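CRISPR-associated endonuclease Cas9 (PDB 5X2H) cleaves both strands of invading DNA matched by its guide RNA, using HNH and RuvC-like nuclease domains in bacterial antiviral defence. Local coordinates at residues G546-I560 with R614-K628. Numbering follows the deposited sequence.
Sequences GFSAKDRNNHLHHAI and RQKVLDKIDEIFVSK
Leu556, whose side chain reaches across to Ile621, Ile624 and Val626, is tied through its backbone N to Asn554 OD1 by a 2.9 Å bond that caps the turn leading into helix 557-566. The bond lies in the amide carbonyl plane, on a lone pair. His557 ND1 adds a second tie, donating in its ring plane to Asn554 O at 2.9 Å and 163°, and both bonds tie Asn554 to the two residues that follow His555.

No hydrogen bond crosses between 546-560 and 614-628; the join is mainly apolar. Leu556 CG stands anti to its carbonyl carbon (chi1 -64°), and the fork splits its contacts: CD1 meets Ile621 CG2, while CD2 touches Val626 CG2 (4.0 Å) and Ile624 CB. His555 packs its CB on Val626, and its side chain crosses the extended Lys628 chain at about a right angle. One turn on, Ala559 CB abuts Ile624 CD1 at 3.5 Å, and the CG2 branch of Ile560 runs into Ile621 CG1 at 3.6 Å, the two side chains crossing at about a right angle. At the far end, Phe547 lies obliquely on helix 615-622, its CE1 against Leu618 CD2 (3.6 Å) and its CZ against Val617 CG1 (3.8 Å). Arg614, bent at chi2 (59°), lays NE near the same ring with the guanidinium plane steeply inclined to it; any cation-pi attraction is weak, and NE is buried without a polar partner.

The contact packs the segment leading into helix 557-566, which carries His558, a predicted magnesium ligand, against residues 614-628 of the same RuvC family region. Outside the pair, His555 and Val626 both touch Ile37, Ala559 touches Val35 and Ile624 touches Cys33, all on strand 29-37, an outermost strand of the five-stranded RuvC sheet, to which the Ser627 backbone also bonds, beyond the end of helix 615-622.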
ATOM      1  N   GLY A 546     -27.821  29.808  -6.958  1.00111.90           N
ATOM      2  CA  GLY A 546     -26.763  30.791  -7.059  1.00111.08           C
ATOM      3  C   GLY A 546     -25.458  30.425  -6.385  1.00108.78           C
ATOM      4  O   GLY A 546     -24.520  31.230  -6.420  1.00107.87           O
ATOM      5  N   PHE A 547     -25.364  29.244  -5.775  1.00108.29           N
ATOM      6  CA  PHE A 547     -24.146  28.789  -5.114  1.00106.03           C
ATOM      7  C   PHE A 547     -23.111  28.234  -6.086  1.00107.24           C
ATOM      8  O   PHE A 547     -22.103  27.682  -5.632  1.00105.30           O
ATOM      9  CB  PHE A 547     -24.479  27.712  -4.077  1.00103.57           C
ATOM     10  CG  PHE A 547     -25.318  28.200  -2.931  1.00104.27           C
ATOM     11  CD1 PHE A 547     -24.979  29.353  -2.243  1.00103.83           C
ATOM     12  CD2 PHE A 547     -26.444  27.497  -2.536  1.00105.77           C
ATOM     13  CE1 PHE A 547     -25.752  29.796  -1.185  1.00104.89           C
ATOM     14  CE2 PHE A 547     -27.220  27.936  -1.480  1.00106.65           C
ATOM     15  CZ  PHE A 547     -26.873  29.087  -0.803  1.00106.06           C
ATOM     16  N   SER A 548     -23.334  28.374  -7.397  1.00111.15           N
ATOM     17  CA  SER A 548     -22.539  27.636  -8.376  1.00112.70           C
ATOM     18  C   SER A 548     -21.058  27.990  -8.290  1.00113.05           C
ATOM     19  O   SER A 548     -20.196  27.119  -8.450  1.00111.63           O
ATOM     20  CB  SER A 548     -23.069  27.902  -9.785  1.00116.48           C
ATOM     21  OG  SER A 548     -22.383  27.115 -10.742  1.00116.01           O
ATOM     22  N   ALA A 549     -20.742  29.256  -8.043  1.00115.02           N
ATOM     23  CA  ALA A 549     -19.361  29.721  -7.982  1.00114.60           C
ATOM     24  C   ALA A 549     -19.137  30.578  -6.748  1.00115.56           C
ATOM     25  O   ALA A 549     -18.408  31.573  -6.785  1.00117.70           O
ATOM     26  CB  ALA A 549     -18.986  30.489  -9.247  1.00115.96           C
ATOM     27  N   LYS A 550     -19.757  30.197  -5.631  1.00115.90           N
ATOM     28  CA  LYS A 550     -19.673  30.976  -4.401  1.00114.32           C
ATOM     29  C   LYS A 550     -18.257  30.970  -3.836  1.00111.87           C
ATOM     30  O   LYS A 550     -17.550  31.979  -3.910  1.00113.62           O
ATOM     31  CB  LYS A 550     -20.661  30.440  -3.361  1.00115.62           C
ATOM     32  N   ASP A 551     -17.835  29.839  -3.277  1.00104.50           N
ATOM     33  CA  ASP A 551     -16.545  29.722  -2.602  1.00 96.33           C
ATOM     34  C   ASP A 551     -15.753  28.549  -3.159  1.00 84.73           C
ATOM     35  O   ASP A 551     -15.226  27.713  -2.421  1.00 79.09           O
ATOM     36  CB  ASP A 551     -16.743  29.582  -1.095  1.00 97.47           C
ATOM     37  CG  ASP A 551     -17.157  30.883  -0.437  1.00 99.57           C
ATOM     38  OD1 ASP A 551     -16.782  31.956  -0.952  1.00100.64           O
ATOM     39  OD2 ASP A 551     -17.856  30.832   0.597  1.00 99.87           O
ATOM     40  N   ARG A 552     -15.639  28.489  -4.487  1.00 81.25           N
ATOM     41  CA  ARG A 552     -14.977  27.359  -5.128  1.00 78.15           C
ATOM     42  C   ARG A 552     -13.490  27.286  -4.804  1.00 73.66           C
ATOM     43  O   ARG A 552     -12.898  26.206  -4.913  1.00 71.45           O
ATOM     44  CB  ARG A 552     -15.179  27.430  -6.643  1.00 80.28           C
ATOM     45  N   ASN A 553     -12.874  28.396  -4.395  1.00 71.52           N
ATOM     46  CA  ASN A 553     -11.434  28.443  -4.175  1.00 65.43           C
ATOM     47  C   ASN A 553     -11.028  28.231  -2.721  1.00 61.46           C
ATOM     48  O   ASN A 553      -9.829  28.113  -2.446  1.00 57.19           O
ATOM     49  CB  ASN A 553     -10.867  29.781  -4.666  1.00 64.63           C
ATOM     50  N   ASN A 554     -11.976  28.179  -1.791  1.00 62.08           N
ATOM     51  CA  ASN A 554     -11.668  27.978  -0.380  1.00 61.25           C
ATOM     52  C   ASN A 554     -12.398  26.742   0.143  1.00 60.99           C
ATOM     53  O   ASN A 554     -13.135  26.069  -0.584  1.00 62.45           O
ATOM     54  CB  ASN A 554     -12.019  29.223   0.442  1.00 63.90           C
ATOM     55  CG  ASN A 554     -13.478  29.604   0.334  1.00 68.04           C
ATOM     56  OD1 ASN A 554     -14.342  28.963   0.933  1.00 69.12           O
ATOM     57  ND2 ASN A 554     -13.759  30.663  -0.417  1.00 71.55           N
ATOM     58  N   HIS A 555     -12.182  26.451   1.427  1.00 59.09           N
ATOM     59  CA  HIS A 555     -12.682  25.230   2.049  1.00 59.84           C
ATOM     60  C   HIS A 555     -14.169  25.280   2.387  1.00 62.46           C
ATOM     61  O   HIS A 555     -14.760  24.229   2.652  1.00 60.87           O
ATOM     62  CB  HIS A 555     -11.891  24.933   3.328  1.00 58.46           C
ATOM     63  CG  HIS A 555     -10.448  24.614   3.090  1.00 58.01           C
ATOM     64  ND1 HIS A 555     -10.022  23.821   2.045  1.00 58.14           N
ATOM     65  CD2 HIS A 555      -9.331  24.980   3.763  1.00 56.54           C
ATOM     66  CE1 HIS A 555      -8.707  23.710   2.087  1.00 55.27           C
ATOM     67  NE2 HIS A 555      -8.263  24.404   3.119  1.00 56.13           N
ATOM     68  N   LEU A 556     -14.789  26.463   2.381  1.00 62.78           N
ATOM     69  CA  LEU A 556     -16.164  26.577   2.849  1.00 64.14           C
ATOM     70  C   LEU A 556     -17.176  25.979   1.877  1.00 65.29           C
ATOM     71  O   LEU A 556     -18.304  25.685   2.289  1.00 63.67           O
ATOM     72  CB  LEU A 556     -16.509  28.044   3.116  1.00 66.37           C
ATOM     73  CG  LEU A 556     -15.719  28.733   4.229  1.00 65.84           C
ATOM     74  CD1 LEU A 556     -16.092  30.206   4.318  1.00 67.07           C
ATOM     75  CD2 LEU A 556     -15.949  28.039   5.563  1.00 64.49           C
ATOM     76  N   HIS A 557     -16.807  25.781   0.609  1.00 63.46           N
ATOM     77  CA  HIS A 557     -17.779  25.292  -0.363  1.00 64.21           C
ATOM     78  C   HIS A 557     -18.168  23.839  -0.129  1.00 66.08           C
ATOM     79  O   HIS A 557     -19.177  23.391  -0.686  1.00 68.36           O
ATOM     80  CB  HIS A 557     -17.248  25.461  -1.788  1.00 62.67           C
ATOM     81  CG  HIS A 557     -16.338  24.360  -2.236  1.00 60.70           C
ATOM     82  ND1 HIS A 557     -14.992  24.337  -1.938  1.00 59.06           N
ATOM     83  CD2 HIS A 557     -16.581  23.247  -2.967  1.00 61.04           C
ATOM     84  CE1 HIS A 557     -14.446  23.254  -2.463  1.00 57.94           C
ATOM     85  NE2 HIS A 557     -15.389  22.576  -3.092  1.00 59.93           N
ATOM     86  N   HIS A 558     -17.403  23.091   0.667  1.00 65.92           N
ATOM     87  CA  HIS A 558     -17.826  21.739   1.015  1.00 64.86           C
ATOM     88  C   HIS A 558     -19.037  21.758   1.936  1.00 65.49           C
ATOM     89  O   HIS A 558     -19.816  20.799   1.956  1.00 66.57           O
ATOM     90  CB  HIS A 558     -16.677  20.973   1.669  1.00 61.71           C
ATOM     91  CG  HIS A 558     -15.463  20.848   0.804  1.00 63.79           C
ATOM     92  ND1 HIS A 558     -15.495  20.258  -0.441  1.00 65.00           N
ATOM     93  CD2 HIS A 558     -14.180  21.231   1.007  1.00 62.61           C
ATOM     94  CE1 HIS A 558     -14.284  20.287  -0.970  1.00 64.13           C
ATOM     95  NE2 HIS A 558     -13.469  20.873  -0.111  1.00 62.61           N
ATOM     96  N   ALA A 559     -19.216  22.838   2.699  1.00 65.53           N
ATOM     97  CA  ALA A 559     -20.364  22.935   3.592  1.00 66.30           C
ATOM     98  C   ALA A 559     -21.621  23.358   2.846  1.00 70.28           C
ATOM     99  O   ALA A 559     -22.711  22.852   3.135  1.00 75.47           O
ATOM    100  CB  ALA A 559     -20.070  23.910   4.728  1.00 62.86           C
ATOM    101  N   ILE A 560     -21.496  24.284   1.890  1.00 68.69           N
ATOM    102  CA  ILE A 560     -22.666  24.681   1.112  1.00 73.80           C
ATOM    103  C   ILE A 560     -23.182  23.505   0.296  1.00 74.73           C
ATOM    104  O   ILE A 560     -24.386  23.406   0.027  1.00 76.67           O
ATOM    105  CB  ILE A 560     -22.351  25.902   0.220  1.00 78.81           C
ATOM    106  CG1 ILE A 560     -21.454  25.517  -0.958  1.00 81.21           C
ATOM    107  CG2 ILE A 560     -21.699  27.009   1.035  1.00 77.75           C
ATOM    108  CD1 ILE A 560     -21.096  26.681  -1.862  1.00 83.84           C
ATOM    109  N   ARG A 614     -31.483  31.329   2.151  1.00113.99           N
ATOM    110  CA  ARG A 614     -30.500  31.784   1.173  1.00112.12           C
ATOM    111  C   ARG A 614     -29.392  32.589   1.848  1.00108.66           C
ATOM    112  O   ARG A 614     -28.298  32.076   2.086  1.00106.76           O
ATOM    113  CB  ARG A 614     -31.176  32.616   0.081  1.00116.40           C
ATOM    114  CG  ARG A 614     -30.209  33.232  -0.917  1.00115.15           C
ATOM    115  CD  ARG A 614     -29.382  32.173  -1.624  1.00111.58           C
ATOM    116  NE  ARG A 614     -28.182  32.744  -2.230  1.00109.69           N
ATOM    117  CZ  ARG A 614     -28.166  33.392  -3.390  1.00111.37           C
ATOM    118  NH1 ARG A 614     -29.288  33.560  -4.078  1.00114.70           N
ATOM    119  NH2 ARG A 614     -27.025  33.877  -3.862  1.00109.37           N
ATOM    120  N   GLN A 615     -29.677  33.858   2.151  1.00107.71           N
ATOM    121  CA  GLN A 615     -28.701  34.673   2.865  1.00103.38           C
ATOM    122  C   GLN A 615     -28.537  34.195   4.301  1.00 98.56           C
ATOM    123  O   GLN A 615     -27.457  34.347   4.885  1.00 94.90           O
ATOM    124  CB  GLN A 615     -29.113  36.146   2.834  1.00108.47           C
ATOM    125  CG  GLN A 615     -27.976  37.120   3.122  1.00108.74           C
ATOM    126  CD  GLN A 615     -27.020  37.266   1.951  1.00108.36           C
ATOM    127  OE1 GLN A 615     -25.802  37.316   2.131  1.00104.66           O
ATOM    128  NE2 GLN A 615     -27.569  37.347   0.743  1.00111.40           N
ATOM    129  N   LYS A 616     -29.591  33.615   4.881  1.00 98.34           N
ATOM    130  CA  LYS A 616     -29.468  33.000   6.198  1.00 96.13           C
ATOM    131  C   LYS A 616     -28.562  31.777   6.155  1.00 94.85           C
ATOM    132  O   LYS A 616     -27.891  31.470   7.148  1.00 95.45           O
ATOM    133  CB  LYS A 616     -30.849  32.620   6.732  1.00 97.08           C
ATOM    134  N   VAL A 617     -28.530  31.071   5.024  1.00 91.80           N
ATOM    135  CA  VAL A 617     -27.610  29.948   4.874  1.00 87.13           C
ATOM    136  C   VAL A 617     -26.169  30.444   4.852  1.00 85.63           C
ATOM    137  O   VAL A 617     -25.281  29.839   5.465  1.00 82.62           O
ATOM    138  CB  VAL A 617     -27.959  29.136   3.612  1.00 86.66           C
ATOM    139  CG1 VAL A 617     -26.702  28.597   2.943  1.00 82.86           C
ATOM    140  CG2 VAL A 617     -28.899  27.993   3.965  1.00 86.86           C
ATOM    141  N   LEU A 618     -25.916  31.557   4.160  1.00 86.86           N
ATOM    142  CA  LEU A 618     -24.565  32.106   4.130  1.00 83.66           C
ATOM    143  C   LEU A 618     -24.151  32.652   5.490  1.00 82.83           C
ATOM    144  O   LEU A 618     -22.955  32.699   5.796  1.00 80.56           O
ATOM    145  CB  LEU A 618     -24.460  33.193   3.060  1.00 84.61           C
ATOM    146  CG  LEU A 618     -24.674  32.718   1.621  1.00 83.25           C
ATOM    147  CD1 LEU A 618     -24.356  33.826   0.630  1.00 83.44           C
ATOM    148  CD2 LEU A 618     -23.834  31.482   1.340  1.00 80.07           C
ATOM    149  N   ASP A 619     -25.119  33.067   6.313  1.00 85.83           N
ATOM    150  CA  ASP A 619     -24.800  33.478   7.677  1.00 85.29           C
ATOM    151  C   ASP A 619     -24.204  32.322   8.469  1.00 79.97           C
ATOM    152  O   ASP A 619     -23.260  32.510   9.245  1.00 78.62           O
ATOM    153  CB  ASP A 619     -26.051  34.011   8.378  1.00 90.93           C
ATOM    154  CG  ASP A 619     -26.642  35.221   7.683  1.00 95.31           C
ATOM    155  OD1 ASP A 619     -25.889  35.943   6.996  1.00 94.90           O
ATOM    156  OD2 ASP A 619     -27.861  35.452   7.825  1.00 98.83           O
ATOM    157  N   LYS A 620     -24.743  31.115   8.285  1.00 79.71           N
ATOM    158  CA  LYS A 620     -24.210  29.950   8.981  1.00 76.83           C
ATOM    159  C   LYS A 620     -22.825  29.584   8.462  1.00 71.20           C
ATOM    160  O   LYS A 620     -21.950  29.184   9.240  1.00 66.30           O
ATOM    161  CB  LYS A 620     -25.166  28.768   8.829  1.00 76.40           C
ATOM    162  CG  LYS A 620     -25.588  28.134  10.142  1.00 76.71           C
ATOM    163  CD  LYS A 620     -26.442  29.084  10.964  1.00 78.41           C
ATOM    164  CE  LYS A 620     -26.953  28.411  12.227  1.00 79.98           C
ATOM    165  NZ  LYS A 620     -27.810  29.322  13.039  1.00 85.05           N
ATOM    166  N   ILE A 621     -22.609  29.716   7.151  1.00 73.28           N
ATOM    167  CA  ILE A 621     -21.317  29.367   6.564  1.00 74.34           C
ATOM    168  C   ILE A 621     -20.221  30.281   7.098  1.00 73.60           C
ATOM    169  O   ILE A 621     -19.097  29.837   7.365  1.00 69.63           O
ATOM    170  CB  ILE A 621     -21.403  29.409   5.025  1.00 77.37           C
ATOM    171  CG1 ILE A 621     -21.697  28.014   4.467  1.00 79.07           C
ATOM    172  CG2 ILE A 621     -20.125  29.968   4.411  1.00 76.15           C
ATOM    173  CD1 ILE A 621     -23.058  27.471   4.832  1.00 81.41           C
ATOM    174  N   ASP A 622     -20.534  31.565   7.284  1.00 75.38           N
ATOM    175  CA  ASP A 622     -19.552  32.507   7.808  1.00 77.73           C
ATOM    176  C   ASP A 622     -19.169  32.207   9.251  1.00 76.02           C
ATOM    177  O   ASP A 622     -18.141  32.707   9.722  1.00 76.23           O
ATOM    178  CB  ASP A 622     -20.087  33.937   7.698  1.00 84.52           C
ATOM    179  CG  ASP A 622     -20.376  34.341   6.264  1.00 89.99           C
ATOM    180  OD1 ASP A 622     -20.026  33.567   5.347  1.00 91.19           O
ATOM    181  OD2 ASP A 622     -20.957  35.427   6.056  1.00 93.29           O
ATOM    182  N   GLU A 623     -19.965  31.409   9.962  1.00 75.50           N
ATOM    183  CA  GLU A 623     -19.658  31.039  11.336  1.00 74.23           C
ATOM    184  C   GLU A 623     -18.782  29.797  11.432  1.00 70.11           C
ATOM    185  O   GLU A 623     -18.285  29.489  12.521  1.00 67.97           O
ATOM    186  CB  GLU A 623     -20.955  30.813  12.118  1.00 77.18           C
ATOM    187  CG  GLU A 623     -21.894  32.010  12.098  1.00 82.69           C
ATOM    188  CD  GLU A 623     -23.262  31.688  12.663  1.00 86.18           C
ATOM    189  OE1 GLU A 623     -23.396  30.640  13.330  1.00 85.90           O
ATOM    190  OE2 GLU A 623     -24.202  32.478  12.436  1.00 88.97           O
ATOM    191  N   ILE A 624     -18.579  29.087  10.322  1.00 68.92           N
ATOM    192  CA  ILE A 624     -17.796  27.859  10.336  1.00 66.14           C
ATOM    193  C   ILE A 624     -16.340  28.174  10.640  1.00 64.27           C
ATOM    194  O   ILE A 624     -15.761  29.124  10.097  1.00 67.66           O
ATOM    195  CB  ILE A 624     -17.919  27.135   8.986  1.00 65.73           C
ATOM    196  CG1 ILE A 624     -19.372  26.764   8.700  1.00 65.67           C
ATOM    197  CG2 ILE A 624     -17.027  25.899   8.948  1.00 62.89           C
ATOM    198  CD1 ILE A 624     -19.579  26.277   7.297  1.00 62.47           C
ATOM    199  N   PHE A 625     -15.738  27.372  11.512  1.00 60.02           N
ATOM    200  CA  PHE A 625     -14.289  27.328  11.658  1.00 55.78           C
ATOM    201  C   PHE A 625     -13.830  25.969  11.144  1.00 58.06           C
ATOM    202  O   PHE A 625     -14.137  24.935  11.749  1.00 60.41           O
ATOM    203  CB  PHE A 625     -13.853  27.556  13.101  1.00 50.88           C
ATOM    204  CG  PHE A 625     -12.380  27.797  13.246  1.00 49.13           C
ATOM    205  CD1 PHE A 625     -11.849  29.062  13.039  1.00 49.05           C
ATOM    206  CD2 PHE A 625     -11.522  26.758  13.564  1.00 45.24           C
ATOM    207  CE1 PHE A 625     -10.490  29.288  13.162  1.00 45.16           C
ATOM    208  CE2 PHE A 625     -10.163  26.977  13.688  1.00 44.80           C
ATOM    209  CZ  PHE A 625      -9.646  28.243  13.487  1.00 44.07           C
ATOM    210  N   VAL A 626     -13.110  25.978  10.021  1.00 55.46           N
ATOM    211  CA  VAL A 626     -12.708  24.737   9.371  1.00 52.28           C
ATOM    212  C   VAL A 626     -11.810  23.935  10.301  1.00 50.22           C
ATOM    213  O   VAL A 626     -10.817  24.450  10.833  1.00 47.18           O
ATOM    214  CB  VAL A 626     -12.016  25.043   8.037  1.00 52.28           C
ATOM    215  CG1 VAL A 626     -11.601  23.757   7.346  1.00 50.77           C
ATOM    216  CG2 VAL A 626     -12.937  25.865   7.147  1.00 51.92           C
ATOM    217  N   SER A 627     -12.152  22.665  10.497  1.00 51.23           N
ATOM    218  CA  SER A 627     -11.445  21.791  11.422  1.00 47.57           C
ATOM    219  C   SER A 627     -10.402  20.967  10.680  1.00 46.56           C
ATOM    220  O   SER A 627     -10.711  20.331   9.667  1.00 49.89           O
ATOM    221  CB  SER A 627     -12.420  20.863  12.149  1.00 47.63           C
ATOM    222  OG  SER A 627     -11.725  19.934  12.965  1.00 41.14           O
ATOM    223  N   LYS A 628      -9.174  20.977  11.195  1.00 46.09           N
ATOM    224  CA  LYS A 628      -8.089  20.147  10.708  1.00 47.05           C
ATOM    225  C   LYS A 628      -7.427  19.454  11.891  1.00 45.68           C
ATOM    226  O   LYS A 628      -7.177  20.090  12.920  1.00 45.22           O
ATOM    227  CB  LYS A 628      -7.040  20.971   9.945  1.00 46.31           C
ATOM    228  CG  LYS A 628      -7.587  21.778   8.781  1.00 48.28           C
ATOM    229  CD  LYS A 628      -6.456  22.445   8.006  1.00 50.52           C
ATOM    230  CE  LYS A 628      -6.993  23.301   6.868  1.00 54.86           C
ATOM    231  NZ  LYS A 628      -5.911  23.764   5.958  1.00 56.19           N
TER